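Local coordinates for protein 4-amino-4-deoxy-L-arabinose transferase or related glycosyltransferases of PMT family (Cupriavidus metallidurans, PDB 5EZM) that probably transfers 4-amino-4-deoxy-L-arabinose from a polyprenyl-phosphate carrier to lipid A, as a zinc-binding, GT-C-fold glycosyltransferase of the cell membrane, at residues L145-W151 against I349-P354; F296-A300 against Y442-M446. The contacts are given in a common frame with arbitrary orientation. Numbering follows the deposited sequence.

Contact 1 (L145-W151 against I349-P354); sequences LLAAPMW and IVPVIP. With MPG ([(Z)-octadec-9-enyl] (2R)-2,3-bis(oxidanyl)propanoate), chain L.
A break in a predicted transmembrane span sits right at this contact: helix 135-147 stops, A148 leaves helical geometry (phi/psi -63/116), and P149 begins helix 149-155, with A148 as its N-cap residue. The W151 N to A148 O hydrogen bond that opens the second helix is weak. Across from the break, I349-V352 form a type I beta turn (V352 N to I349 O, 3.2 Å) at the approach to the helix that carries I353 and P354, and I353 N bonds V350 O at 2.9 Å. In register, L145 lies by P354, M150 by V350 and W151 by I353, with CA-CA distances of 6.8, 6.9 and 6.8 Å. I353, chi1 and chi2 both m, points into the break: its CG2 is 3.9 Å from L145 CD2, 4.2 Å from A148 CB and 3.9 Å from W151 CB. M150 reaches out with chi1 and chi2 t and chi3 m, setting SD 3.6 Å from I349 CG2 and 3.9 Å from I353 CG1, and CG 3.9 Å from V350 CG2. M150 CE meets C12 of the MPG hydrocarbon tail at 3.7 Å. W151, chi1 t and chi2 -105°, sets its indole obliquely against V350, I353 and P354, CZ3 3.5 Å from P354 CG and 4.0 Å from V350 CG1. This is buried helix packing within the membrane domain of the GT-C fold. The segments bury about 415 Å², both sides summed, through van der Waals contacts, so the fit rests on shape, and W151 NE1 is satisfied by G118 O of neighbouring helix 112-133.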
loop_
_atom_site.group_PDB
_atom_site.type_symbol
_atom_site.label_atom_id
_atom_site.label_comp_id
_atom_site.label_asym_id
_atom_site.label_seq_id
_atom_site.Cartn_x
_atom_site.Cartn_y
_atom_site.Cartn_z
ATOM N N LEU A 145 -13.385 -9.096 2.190
ATOM C CA LEU A 145 -12.153 -8.317 2.236
ATOM C C LEU A 145 -10.921 -9.214 2.264
ATOM O O LEU A 145 -9.876 -8.844 1.714
ATOM C CB LEU A 145 -12.172 -7.381 3.443
ATOM C CG LEU A 145 -13.267 -6.314 3.394
ATOM C CD1 LEU A 145 -13.233 -5.458 4.643
ATOM C CD2 LEU A 145 -13.112 -5.451 2.154
ATOM N N LEU A 146 -11.023 -10.393 2.882
ATOM C CA LEU A 146 -9.886 -11.307 2.908
ATOM C C LEU A 146 -9.548 -11.798 1.506
ATOM O O LEU A 146 -8.379 -11.794 1.101
ATOM C CB LEU A 146 -10.179 -12.484 3.838
ATOM C CG LEU A 146 -9.057 -13.517 3.983
ATOM C CD1 LEU A 146 -7.839 -12.909 4.664
ATOM C CD2 LEU A 146 -9.540 -14.744 4.741
ATOM N N ALA A 147 -10.561 -12.215 0.742
ATOM C CA ALA A 147 -10.325 -12.767 -0.587
ATOM C C ALA A 147 -10.018 -11.703 -1.630
ATOM O O ALA A 147 -9.428 -12.029 -2.667
ATOM C CB ALA A 147 -11.535 -13.582 -1.046
ATOM N N ALA A 148 -10.411 -10.457 -1.393
ATOM C CA ALA A 148 -10.184 -9.392 -2.360
ATOM C C ALA A 148 -8.686 -9.197 -2.565
ATOM O O ALA A 148 -7.985 -8.815 -1.615
ATOM C CB ALA A 148 -10.833 -8.091 -1.899
ATOM N N PRO A 149 -8.158 -9.451 -3.764
ATOM C CA PRO A 149 -6.703 -9.357 -3.957
ATOM C C PRO A 149 -6.157 -7.958 -3.763
ATOM O O PRO A 149 -5.003 -7.816 -3.346
ATOM C CB PRO A 149 -6.514 -9.840 -5.400
ATOM C CG PRO A 149 -7.803 -9.532 -6.059
ATOM C CD PRO A 149 -8.856 -9.778 -5.017
ATOM N N MET A 150 -6.937 -6.915 -4.053
ATOM C CA MET A 150 -6.438 -5.562 -3.827
ATOM C C MET A 150 -6.226 -5.293 -2.341
ATOM O O MET A 150 -5.226 -4.675 -1.955
ATOM C CB MET A 150 -7.393 -4.538 -4.435
ATOM C CG MET A 150 -7.006 -3.092 -4.178
ATOM S SD MET A 150 -7.773 -1.940 -5.341
ATOM C CE MET A 150 -6.664 -2.087 -6.738
ATOM N N TRP A 151 -7.131 -5.778 -1.489
ATOM C CA TRP A 151 -6.993 -5.510 -0.062
ATOM C C TRP A 151 -5.870 -6.333 0.560
ATOM O O TRP A 151 -5.129 -5.829 1.412
ATOM C CB TRP A 151 -8.312 -5.774 0.659
ATOM C CG TRP A 151 -8.310 -5.245 2.058
ATOM C CD1 TRP A 151 -8.198 -5.966 3.211
ATOM C CD2 TRP A 151 -8.397 -3.871 2.452
ATOM N NE1 TRP A 151 -8.221 -5.127 4.299
ATOM C CE2 TRP A 151 -8.343 -3.836 3.859
ATOM C CE3 TRP A 151 -8.519 -2.668 1.750
ATOM C CZ2 TRP A 151 -8.407 -2.646 4.577
ATOM C CZ3 TRP A 151 -8.579 -1.488 2.464
ATOM C CH2 TRP A 151 -8.526 -1.484 3.864
ATOM N N ILE A 349 -7.106 3.943 -5.606
ATOM C CA ILE A 349 -8.451 3.378 -5.590
ATOM C C ILE A 349 -8.675 2.415 -4.431
ATOM O O ILE A 349 -9.816 1.978 -4.217
ATOM C CB ILE A 349 -8.755 2.694 -6.939
ATOM C CG1 ILE A 349 -10.237 2.818 -7.268
ATOM C CG2 ILE A 349 -8.348 1.233 -6.919
ATOM C CD1 ILE A 349 -10.747 4.233 -7.178
ATOM N N VAL A 350 -7.633 2.097 -3.654
ATOM C CA VAL A 350 -7.787 1.108 -2.580
ATOM C C VAL A 350 -8.856 1.487 -1.562
ATOM O O VAL A 350 -9.609 0.599 -1.136
ATOM C CB VAL A 350 -6.425 0.812 -1.936
ATOM C CG1 VAL A 350 -6.585 -0.164 -0.790
ATOM C CG2 VAL A 350 -5.460 0.240 -2.971
ATOM N N PRO A 351 -8.997 2.749 -1.126
ATOM C CA PRO A 351 -10.022 3.064 -0.112
ATOM C C PRO A 351 -11.454 2.670 -0.477
ATOM O O PRO A 351 -12.314 2.686 0.415
ATOM C CB PRO A 351 -9.898 4.584 0.046
ATOM C CG PRO A 351 -8.484 4.851 -0.220
ATOM C CD PRO A 351 -8.090 3.897 -1.322
ATOM N N VAL A 352 -11.750 2.319 -1.731
ATOM C CA VAL A 352 -13.111 1.899 -2.049
ATOM C C VAL A 352 -13.370 0.450 -1.656
ATOM O O VAL A 352 -14.536 0.053 -1.526
ATOM C CB VAL A 352 -13.438 2.083 -3.542
ATOM C CG1 VAL A 352 -12.975 3.443 -4.027
ATOM C CG2 VAL A 352 -12.823 0.967 -4.379
ATOM N N ILE A 353 -12.317 -0.347 -1.448
ATOM C CA ILE A 353 -12.503 -1.781 -1.215
ATOM C C ILE A 353 -13.291 -2.070 0.059
ATOM O O ILE A 353 -14.219 -2.895 0.007
ATOM C CB ILE A 353 -11.144 -2.502 -1.247
ATOM C CG1 ILE A 353 -10.465 -2.290 -2.602
ATOM C CG2 ILE A 353 -11.318 -3.989 -0.965
ATOM C CD1 ILE A 353 -11.249 -2.839 -3.774
ATOM N N PRO A 354 -12.988 -1.459 1.218
ATOM C CA PRO A 354 -13.787 -1.769 2.421
ATOM C C PRO A 354 -15.281 -1.582 2.215
ATOM O O PRO A 354 -16.070 -2.470 2.568
ATOM C CB PRO A 354 -13.225 -0.799 3.468
ATOM C CG PRO A 354 -11.848 -0.531 3.025
ATOM C CD PRO A 354 -11.897 -0.516 1.530
HETATM C C5 MPG L . -6.148 -11.686 -12.455
HETATM C C6 MPG L . -5.295 -10.459 -12.090
HETATM C C7 MPG L . -5.472 -10.003 -10.625
HETATM C C8 MPG L . -5.025 -8.532 -10.433
HETATM C C9 MPG L . -5.054 -8.061 -8.958
HETATM C C10 MPG L . -4.832 -6.528 -8.832
HETATM C C11 MPG L . -4.263 -6.132 -7.455
HETATM C C12 MPG L . -4.058 -4.584 -7.327
HETATM C C13 MPG L . -3.399 -4.187 -5.989
HETATM C C14 MPG L . -2.896 -2.709 -5.984
HETATM C C15 MPG L . -1.983 -2.395 -4.757
HETATM C C16 MPG L . -1.821 -0.870 -4.505
#

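Contact 2 (F296-A300 against Y442-M446); sequences FLPWA and YAMGM. With MPG ([(Z)-octadec-9-enyl] (2R)-2,3-bis(oxidanyl)propanoate), chain O.
In the GT-C membrane domain, the loop between helices 288-295 and 303-310 packs here on helix 435-456. Residues 297-300 belong to a 3-10 segment that continues beyond A300, with W299 N to F296 O at 3.1 Å and A300 N to L297 O at 2.9 Å; 442-446 is regular helix. P298 and M446 are the nearest pair, CA to CA 7.2 Å. Y442, chi1 t and chi2 92°, extends its ring so that OH donates a 2.5 Å hydrogen bond to P298 O. This side-chain-to-backbone hydrogen bond joins helix 435-456 to the 3-10 segment that follows helix 288-295. W299, chi1 m and chi2 115°, receives the Y442 edge on its face in an offset edge-to-face pair: centroid of its six-membered ring to the Y442 centroid 5.5 Å, planes at 61°, W299 CZ3 to Y442 CE2 3.7 Å. The W299 edge meets A443, CZ2 to CB 4.3 Å, and W299 NE1 bonds A144 O. P298 CB lies 3.8 Å from M446 CG, and A300 O is 3.3 Å from C4 of an MPG lipid.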
loop_
_atom_site.group_PDB
_atom_site.type_symbol
_atom_site.label_atom_id
_atom_site.label_comp_id
_atom_site.label_asym_id
_atom_site.label_seq_id
_atom_site.Cartn_x
_atom_site.Cartn_y
_atom_site.Cartn_z
ATOM N N PHE A 296 -11.058 -6.770 -7.077
ATOM C CA PHE A 296 -12.205 -7.383 -6.421
ATOM C C PHE A 296 -12.650 -8.623 -7.191
ATOM O O PHE A 296 -13.842 -8.936 -7.253
ATOM C CB PHE A 296 -13.348 -6.378 -6.297
ATOM C CG PHE A 296 -14.180 -6.548 -5.060
ATOM C CD1 PHE A 296 -13.621 -6.367 -3.804
ATOM C CD2 PHE A 296 -15.527 -6.864 -5.150
ATOM C CE1 PHE A 296 -14.385 -6.515 -2.660
ATOM C CE2 PHE A 296 -16.296 -7.008 -4.011
ATOM C CZ PHE A 296 -15.723 -6.835 -2.762
ATOM N N LEU A 297 -11.684 -9.336 -7.777
ATOM C CA LEU A 297 -11.996 -10.350 -8.783
ATOM C C LEU A 297 -12.846 -11.501 -8.256
ATOM O O LEU A 297 -13.842 -11.847 -8.914
ATOM C CB LEU A 297 -10.695 -10.860 -9.411
ATOM C CG LEU A 297 -10.834 -11.829 -10.587
ATOM C CD1 LEU A 297 -11.596 -11.183 -11.733
ATOM C CD2 LEU A 297 -9.467 -12.290 -11.046
ATOM N N PRO A 298 -12.536 -12.136 -7.117
ATOM C CA PRO A 298 -13.372 -13.261 -6.664
ATOM C C PRO A 298 -14.831 -12.899 -6.418
ATOM O O PRO A 298 -15.649 -13.811 -6.240
ATOM C CB PRO A 298 -12.683 -13.717 -5.367
ATOM C CG PRO A 298 -11.815 -12.583 -4.959
ATOM C CD PRO A 298 -11.371 -11.952 -6.234
ATOM N N TRP A 299 -15.187 -11.614 -6.414
ATOM C CA TRP A 299 -16.571 -11.192 -6.246
ATOM C C TRP A 299 -17.115 -10.476 -7.476
ATOM O O TRP A 299 -18.227 -9.933 -7.423
ATOM C CB TRP A 299 -16.708 -10.296 -5.011
ATOM C CG TRP A 299 -15.944 -10.796 -3.813
ATOM C CD1 TRP A 299 -14.880 -10.190 -3.206
ATOM C CD2 TRP A 299 -16.179 -12.010 -3.087
ATOM N NE1 TRP A 299 -14.445 -10.946 -2.146
ATOM C CE2 TRP A 299 -15.223 -12.069 -2.051
ATOM C CE3 TRP A 299 -17.106 -13.051 -3.209
ATOM C CZ2 TRP A 299 -15.166 -13.130 -1.146
ATOM C CZ3 TRP A 299 -17.048 -14.101 -2.309
ATOM C CH2 TRP A 299 -16.086 -14.132 -1.290
ATOM N N ALA A 300 -16.368 -10.469 -8.584
ATOM C CA ALA A 300 -16.819 -9.760 -9.778
ATOM C C ALA A 300 -18.186 -10.255 -10.237
ATOM O O ALA A 300 -19.031 -9.460 -10.667
ATOM C CB ALA A 300 -15.790 -9.907 -10.898
ATOM N N TYR A 442 -13.973 -20.958 0.009
ATOM C CA TYR A 442 -13.641 -20.331 -1.269
ATOM C C TYR A 442 -12.772 -19.093 -1.067
ATOM O O TYR A 442 -11.743 -18.922 -1.735
ATOM C CB TYR A 442 -14.939 -19.993 -2.002
ATOM C CG TYR A 442 -14.846 -18.969 -3.109
ATOM C CD1 TYR A 442 -14.617 -19.357 -4.420
ATOM C CD2 TYR A 442 -15.030 -17.616 -2.848
ATOM C CE1 TYR A 442 -14.554 -18.426 -5.439
ATOM C CE2 TYR A 442 -14.968 -16.678 -3.858
ATOM C CZ TYR A 442 -14.729 -17.089 -5.151
ATOM O OH TYR A 442 -14.665 -16.160 -6.162
ATOM N N ALA A 443 -13.163 -18.221 -0.135
ATOM C CA ALA A 443 -12.384 -17.017 0.137
ATOM C C ALA A 443 -11.002 -17.360 0.677
ATOM O O ALA A 443 -10.019 -16.687 0.346
ATOM C CB ALA A 443 -13.131 -16.118 1.121
ATOM N N MET A 444 -10.906 -18.394 1.520
ATOM C CA MET A 444 -9.596 -18.828 1.996
ATOM C C MET A 444 -8.724 -19.310 0.842
ATOM O O MET A 444 -7.527 -18.991 0.777
ATOM C CB MET A 444 -9.755 -19.927 3.045
ATOM C CG MET A 444 -8.450 -20.582 3.464
ATOM S SD MET A 444 -7.320 -19.452 4.301
ATOM C CE MET A 444 -8.158 -19.208 5.866
ATOM N N GLY A 445 -9.308 -20.070 -0.086
ATOM C CA GLY A 445 -8.553 -20.507 -1.248
ATOM C C GLY A 445 -8.075 -19.346 -2.097
ATOM O O GLY A 445 -6.928 -19.327 -2.548
ATOM N N MET A 446 -8.947 -18.359 -2.321
ATOM C CA MET A 446 -8.554 -17.177 -3.083
ATOM C C MET A 446 -7.427 -16.428 -2.388
ATOM O O MET A 446 -6.438 -16.044 -3.021
ATOM C CB MET A 446 -9.760 -16.261 -3.288
ATOM C CG MET A 446 -10.772 -16.802 -4.265
ATOM S SD MET A 446 -10.042 -16.960 -5.900
ATOM C CE MET A 446 -10.854 -18.443 -6.470
HETATM C C2 MPG O . -18.905 -7.181 -13.789
HETATM C C3 MPG O . -19.495 -8.427 -14.442
HETATM C C4 MPG O . -20.525 -9.106 -13.553
HETATM C C5 MPG O . -21.213 -10.305 -14.227
HETATM C C6 MPG O . -22.484 -10.743 -13.482
HETATM C C7 MPG O . -23.355 -11.695 -14.324
HETATM C C8 MPG O . -24.816 -11.774 -13.816
HETATM C C1 MPG O . -17.957 -6.415 -14.715
#

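Both contacts are fully buried, but contact 1 is nearer the middle of the chain, its centre about 11 Å from the chain centre against about 20 Å for contact 2. Their centres are about 11 Å apart and their segments alternate along the sequence. The helix break of contact 1 joins them: on one side of it A147 CB lies 3.7 Å from both W299 CZ2 and A443 CB, and on the other P149 CD lies 3.5 Å from P298 CD. The M150 backbone also hydrogen-bonds with G295, just before the 296-300 loop. Contact 1 is purely apolar and buries about twice the area; contact 2 adds a tyrosine hydrogen bond and an aromatic pair.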